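Local atomic coordinates of beta-ketothiolase BktB (Ralstonia eutropha, PDB entry 4NZS), a protein that catalyses the condensation of acetyl-CoA with a second acetyl-CoA or with propionyl-CoA, supplying 3-oxoacyl-CoA precursors for polyhydroxyalkanoate production. Residues Ser104-Ile109 with Ala280-Tyr285; Val10-Gly15 with Lys367-Leu372. All coordinates share one frame; numbering follows the deposited sequence.

Contact 1 (Ser104-Ile109 with Ala280-Tyr285)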
loop_
_atom_site.group_PDB
_atom_site.type_symbol
_atom_site.label_atom_id
_atom_site.label_comp_id
_atom_site.label_asym_id
_atom_site.label_seq_id
_atom_site.Cartn_x
_atom_site.Cartn_y
_atom_site.Cartn_z
ATOM N N SER A 104 33.587 -4.303 14.688
ATOM C CA SER A 104 34.025 -4.830 13.417
ATOM C C SER A 104 34.961 -3.845 12.695
ATOM O O SER A 104 35.839 -4.249 11.914
ATOM C CB SER A 104 32.818 -5.214 12.564
ATOM O OG SER A 104 31.985 -6.122 13.283
ATOM N N ALA A 105 34.774 -2.557 12.955
ATOM C CA ALA A 105 35.721 -1.533 12.528
ATOM C C ALA A 105 37.076 -1.801 13.173
ATOM O O ALA A 105 38.108 -1.877 12.503
ATOM C CB ALA A 105 35.234 -0.145 12.932
ATOM N N ALA A 106 37.049 -1.925 14.487
ATOM C CA ALA A 106 38.226 -2.261 15.255
ATOM C C ALA A 106 38.953 -3.453 14.631
ATOM O O ALA A 106 40.147 -3.408 14.306
ATOM C CB ALA A 106 37.812 -2.589 16.688
ATOM N N GLN A 107 38.181 -4.509 14.434
ATOM C CA GLN A 107 38.713 -5.763 14.012
ATOM C C GLN A 107 39.567 -5.669 12.777
ATOM O O GLN A 107 40.627 -6.243 12.756
ATOM C CB GLN A 107 37.582 -6.758 13.821
ATOM C CG GLN A 107 37.092 -7.326 15.145
ATOM C CD GLN A 107 36.012 -8.371 14.969
ATOM O OE1 GLN A 107 35.728 -9.134 15.888
ATOM N NE2 GLN A 107 35.413 -8.422 13.781
ATOM N N THR A 108 39.137 -4.939 11.755
ATOM C CA THR A 108 39.919 -4.911 10.507
ATOM C C THR A 108 41.304 -4.277 10.758
ATOM O O THR A 108 42.330 -4.720 10.202
ATOM C CB THR A 108 39.172 -4.225 9.326
ATOM O OG1 THR A 108 38.828 -2.870 9.648
ATOM C CG2 THR A 108 37.913 -5.019 8.934
ATOM N N ILE A 109 41.349 -3.289 11.648
ATOM C CA ILE A 109 42.606 -2.617 11.908
ATOM C C ILE A 109 43.519 -3.580 12.656
ATOM O O ILE A 109 44.672 -3.750 12.278
ATOM C CB ILE A 109 42.468 -1.353 12.761
ATOM C CG1 ILE A 109 41.526 -0.330 12.136
ATOM C CG2 ILE A 109 43.845 -0.714 12.909
ATOM C CD1 ILE A 109 41.263 0.876 13.017
ATOM N N ALA A 280 41.065 7.180 23.625
ATOM C CA ALA A 280 41.297 5.902 24.248
ATOM C C ALA A 280 41.751 4.850 23.280
ATOM O O ALA A 280 41.753 5.040 22.072
ATOM C CB ALA A 280 40.066 5.420 25.015
ATOM N N ARG A 281 42.208 3.761 23.863
ATOM C CA ARG A 281 42.626 2.590 23.135
ATOM C C ARG A 281 41.534 1.589 23.391
ATOM O O ARG A 281 40.802 1.692 24.389
ATOM C CB ARG A 281 43.971 2.035 23.679
ATOM C CG ARG A 281 43.877 1.231 24.997
ATOM C CD ARG A 281 45.214 0.837 25.644
ATOM N NE ARG A 281 45.882 -0.322 25.019
ATOM C CZ ARG A 281 46.813 -1.090 25.601
ATOM N NH1 ARG A 281 47.201 -0.859 26.854
ATOM N NH2 ARG A 281 47.362 -2.106 24.932
ATOM N N LEU A 282 41.441 0.607 22.513
ATOM C CA LEU A 282 40.573 -0.503 22.772
ATOM C C LEU A 282 41.308 -1.411 23.726
ATOM O O LEU A 282 42.456 -1.740 23.472
ATOM C CB LEU A 282 40.298 -1.250 21.488
ATOM C CG LEU A 282 38.827 -1.503 21.223
ATOM C CD1 LEU A 282 38.742 -2.101 19.836
ATOM C CD2 LEU A 282 38.190 -2.414 22.265
ATOM N N VAL A 283 40.658 -1.819 24.814
ATOM C CA VAL A 283 41.231 -2.840 25.674
ATOM C C VAL A 283 40.888 -4.207 25.131
ATOM O O VAL A 283 41.759 -4.903 24.642
ATOM C CB VAL A 283 40.719 -2.762 27.110
ATOM C CG1 VAL A 283 41.400 -3.833 27.954
ATOM C CG2 VAL A 283 40.947 -1.367 27.673
ATOM N N SER A 284 39.609 -4.569 25.214
ATOM C CA SER A 284 39.101 -5.869 24.792
ATOM C C SER A 284 37.569 -5.732 24.549
ATOM O O SER A 284 36.987 -4.660 24.791
ATOM C CB SER A 284 39.406 -6.927 25.860
ATOM O OG SER A 284 38.651 -6.688 27.060
ATOM N N TYR A 285 36.947 -6.813 24.064
ATOM C CA TYR A 285 35.510 -6.910 23.790
ATOM C C TYR A 285 35.081 -8.356 23.859
ATOM O O TYR A 285 35.851 -9.268 23.489
ATOM C CB TYR A 285 35.168 -6.406 22.389
ATOM C CG TYR A 285 35.742 -7.263 21.281
ATOM C CD1 TYR A 285 35.137 -8.473 20.900
ATOM C CD2 TYR A 285 36.899 -6.876 20.621
ATOM C CE1 TYR A 285 35.698 -9.266 19.905
ATOM C CE2 TYR A 285 37.455 -7.643 19.598
ATOM C CZ TYR A 285 36.872 -8.833 19.246
ATOM O OH TYR A 285 37.462 -9.581 18.233
#

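Contact 2 (Val10-Gly15 with Lys367-Leu372)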
loop_
_atom_site.group_PDB
_atom_site.type_symbol
_atom_site.label_atom_id
_atom_site.label_comp_id
_atom_site.label_asym_id
_atom_site.label_seq_id
_atom_site.Cartn_x
_atom_site.Cartn_y
_atom_site.Cartn_z
ATOM N N VAL A 10 44.659 -0.616 18.417
ATOM C CA VAL A 10 43.667 0.402 17.914
ATOM C C VAL A 10 43.133 1.447 18.898
ATOM O O VAL A 10 42.719 1.125 20.010
ATOM C CB VAL A 10 42.412 -0.248 17.293
ATOM C CG1 VAL A 10 42.763 -0.953 15.994
ATOM C CG2 VAL A 10 41.705 -1.173 18.279
ATOM N N VAL A 11 43.084 2.697 18.447
ATOM C CA VAL A 11 42.719 3.831 19.300
ATOM C C VAL A 11 41.645 4.677 18.664
ATOM O O VAL A 11 41.460 4.629 17.443
ATOM C CB VAL A 11 43.912 4.784 19.498
ATOM C CG1 VAL A 11 45.028 4.073 20.226
ATOM C CG2 VAL A 11 44.426 5.342 18.165
ATOM N N VAL A 12 40.989 5.502 19.482
ATOM C CA VAL A 12 39.934 6.379 19.001
ATOM C C VAL A 12 40.274 7.851 18.995
ATOM O O VAL A 12 40.241 8.531 20.036
ATOM C CB VAL A 12 38.668 6.253 19.843
ATOM C CG1 VAL A 12 37.525 6.900 19.084
ATOM C CG2 VAL A 12 38.415 4.781 20.155
ATOM N N VAL A 13 40.487 8.369 17.799
ATOM C CA VAL A 13 40.873 9.745 17.662
ATOM C C VAL A 13 39.690 10.667 17.927
ATOM O O VAL A 13 39.746 11.503 18.796
ATOM C CB VAL A 13 41.458 10.019 16.294
ATOM C CG1 VAL A 13 42.051 11.424 16.296
ATOM C CG2 VAL A 13 42.531 8.977 15.918
ATOM N N SER A 14 38.604 10.513 17.187
ATOM C CA SER A 14 37.400 11.312 17.409
ATOM C C SER A 14 36.186 10.427 17.624
ATOM O O SER A 14 36.198 9.224 17.269
ATOM C CB SER A 14 37.129 12.181 16.202
ATOM O OG SER A 14 36.659 11.383 15.137
ATOM N N GLY A 15 35.143 11.031 18.183
ATOM C CA GLY A 15 33.907 10.323 18.506
ATOM C C GLY A 15 32.768 11.322 18.594
ATOM O O GLY A 15 32.848 12.256 19.367
ATOM N N LYS A 367 29.270 8.769 24.005
ATOM C CA LYS A 367 29.053 9.324 25.336
ATOM C C LYS A 367 30.184 9.013 26.295
ATOM O O LYS A 367 30.609 9.863 27.043
ATOM C CB LYS A 367 27.811 8.775 25.965
ATOM C CG LYS A 367 26.581 9.371 25.414
ATOM C CD LYS A 367 25.468 8.506 25.936
ATOM C CE LYS A 367 25.102 8.859 27.335
ATOM N NZ LYS A 367 23.772 8.302 27.634
ATOM N N ALA A 368 30.651 7.782 26.275
ATOM C CA ALA A 368 31.362 7.239 27.441
ATOM C C ALA A 368 32.769 7.752 27.465
ATOM O O ALA A 368 33.156 8.425 28.413
ATOM C CB ALA A 368 31.331 5.719 27.423
ATOM N N LEU A 369 33.500 7.451 26.399
ATOM C CA LEU A 369 34.694 8.204 25.964
ATOM C C LEU A 369 34.662 9.725 26.269
ATOM O O LEU A 369 35.636 10.304 26.749
ATOM C CB LEU A 369 34.884 7.981 24.460
ATOM C CG LEU A 369 35.813 6.795 24.006
ATOM C CD1 LEU A 369 35.844 5.581 24.929
ATOM C CD2 LEU A 369 35.564 6.319 22.583
ATOM N N HIS A 370 33.548 10.385 26.038
ATOM C CA HIS A 370 33.515 11.822 26.298
ATOM C C HIS A 370 33.430 12.171 27.784
ATOM O O HIS A 370 33.925 13.246 28.194
ATOM C CB HIS A 370 32.423 12.506 25.467
ATOM C CG HIS A 370 32.895 12.888 24.103
ATOM N ND1 HIS A 370 33.106 14.198 23.725
ATOM C CD2 HIS A 370 33.281 12.129 23.049
ATOM C CE1 HIS A 370 33.567 14.228 22.484
ATOM N NE2 HIS A 370 33.682 12.986 22.051
ATOM N N GLU A 371 32.821 11.278 28.572
ATOM C CA GLU A 371 32.793 11.420 30.033
ATOM C C GLU A 371 34.158 11.139 30.633
ATOM O O GLU A 371 34.674 11.914 31.436
ATOM C CB GLU A 371 31.807 10.467 30.685
ATOM C CG GLU A 371 30.517 11.125 31.032
ATOM C CD GLU A 371 30.608 11.996 32.253
ATOM O OE1 GLU A 371 30.954 13.173 32.088
ATOM O OE2 GLU A 371 30.309 11.514 33.369
ATOM N N LEU A 372 34.730 10.009 30.262
ATOM C CA LEU A 372 36.101 9.710 30.642
ATOM C C LEU A 372 36.980 10.971 30.632
ATOM O O LEU A 372 37.697 11.201 31.588
ATOM C CB LEU A 372 36.694 8.662 29.710
ATOM C CG LEU A 372 37.691 7.695 30.326
ATOM C CD1 LEU A 372 37.021 6.796 31.365
ATOM C CD2 LEU A 372 38.347 6.853 29.230
#

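Contact 1 (Ser104-Ile109 with Ala280-Tyr285)
Leu282 and Tyr285, three residues apart on one strand, both turn inward to meet Ala106 and Gln107 of the helix, where regular strand alternation would put residues 282 and 285 on opposite sides. A classic beta bulge causes this: Val283 and Ser284 both pair with Ile395 of strand 390-398, and the extra residue brings Tyr285 back to the side of Leu282. The apolar touch is methyl on methyl. Ala106 CB lies 3.3 Å from Leu282 CD1, closer than ordinary van der Waals packing, and the two backbones are nearest here, Ala106 CA lying 8.1 Å from Leu282 CA. At the neighbouring helix residue, Gln107, Tyr285 makes the second touch with its phenol end. Its ring carbon CG sits between the backbone N and the carbonyl carbon (chi1 66°), and the ring meets the extended glutamine chain at about a right angle. The amide plane is tilted 62° from the ring plane, and Gln107 CG comes within 3.8 Å of Tyr285 OH. The tyrosine hydroxyl has its firm partner across the subunit boundary, a hydrogen bond with Asp113 of the second subunit, and Gln107 packs against Gln107 of that same subunit. Arg309 makes a cation-pi contact with the Tyr285 ring and also hydrogen-bonds to the backbone oxygen Tyr285 O. The arrangement is that of the layered thiolase fold: helix 97-110, which follows the probable nucleophile Cys95, is buried against strand 280-289 of the C-terminal half, beside the subunit interface.

Contact 2 (Val10-Gly15 with Lys367-Leu372)
Val12 and Leu369 meet through one branch of the leucine. Its methyl CD2 lies over the face formed by CB and both methyls of Val12, 4.0 Å from Val12 CG2 and 4.1 Å from Val12 CG1. This follows from the valine rotation: CG1 stands anti to the backbone N (chi1 -165°), and the second methyl is swung beside that N. The other half of the contact is polar. His370 NE2 donates a weak hydrogen bond to Gly15 O at 2.9 Å, bent to 129° at the hydrogen, and the oxygen lies obliquely to the imidazole ring. Gly15 is also where the two backbones come nearest, its CA being 7.8 Å from Leu369 CA. In the next shell, Val12 is held by backbone hydrogen bonds with Leu279 and Ala280, and its side chain packs on Val263 and Met265 of strand 257-267. A classic beta bulge, in which Val13 and Ser14 both pair with Val264, lies between the two contact points and brings the Val12 side chain and the Gly15 backbone, through its carbonyl oxygen, to the same helix. Ser14 OG, on the far side, bonds to Ala43 O of helix 32-47. The helical segment is fixed on another flank by the salt bridge of Lys367 NZ with Glu321, while the His370 side chain touches Gln204. Strand 10-22 of the N-terminal half is thus joined to helix 357-375 of the C-terminal half, well away from the active-site residues. If NE2 donates, as the geometry suggests, the imidazole would carry a proton there, as the neutral NE2-H tautomer or the charged form; the bent bond is a weak polar complement to an apolar touch of similar extent.

How the contacts relate
Both contacts are buried and set a helix of one half of the thiolase chain against a strand of the other: contact 1 uses an N-terminal helix on a C-terminal strand, contact 2 the reverse. Each strand carries a bulge between its two touching residues, consistent with the related halves of the fold. Strands 10-22 and 280-289 are antiparallel neighbours, and Leu282 N probably donates a hydrogen bond to Val10 O at 2.9 Å; Ile109 also packs on Val10. Polar ends differ with place: contact 1 looks onto the subunit interface, whereas contact 2 touches no other chain and its histidine is partly exposed.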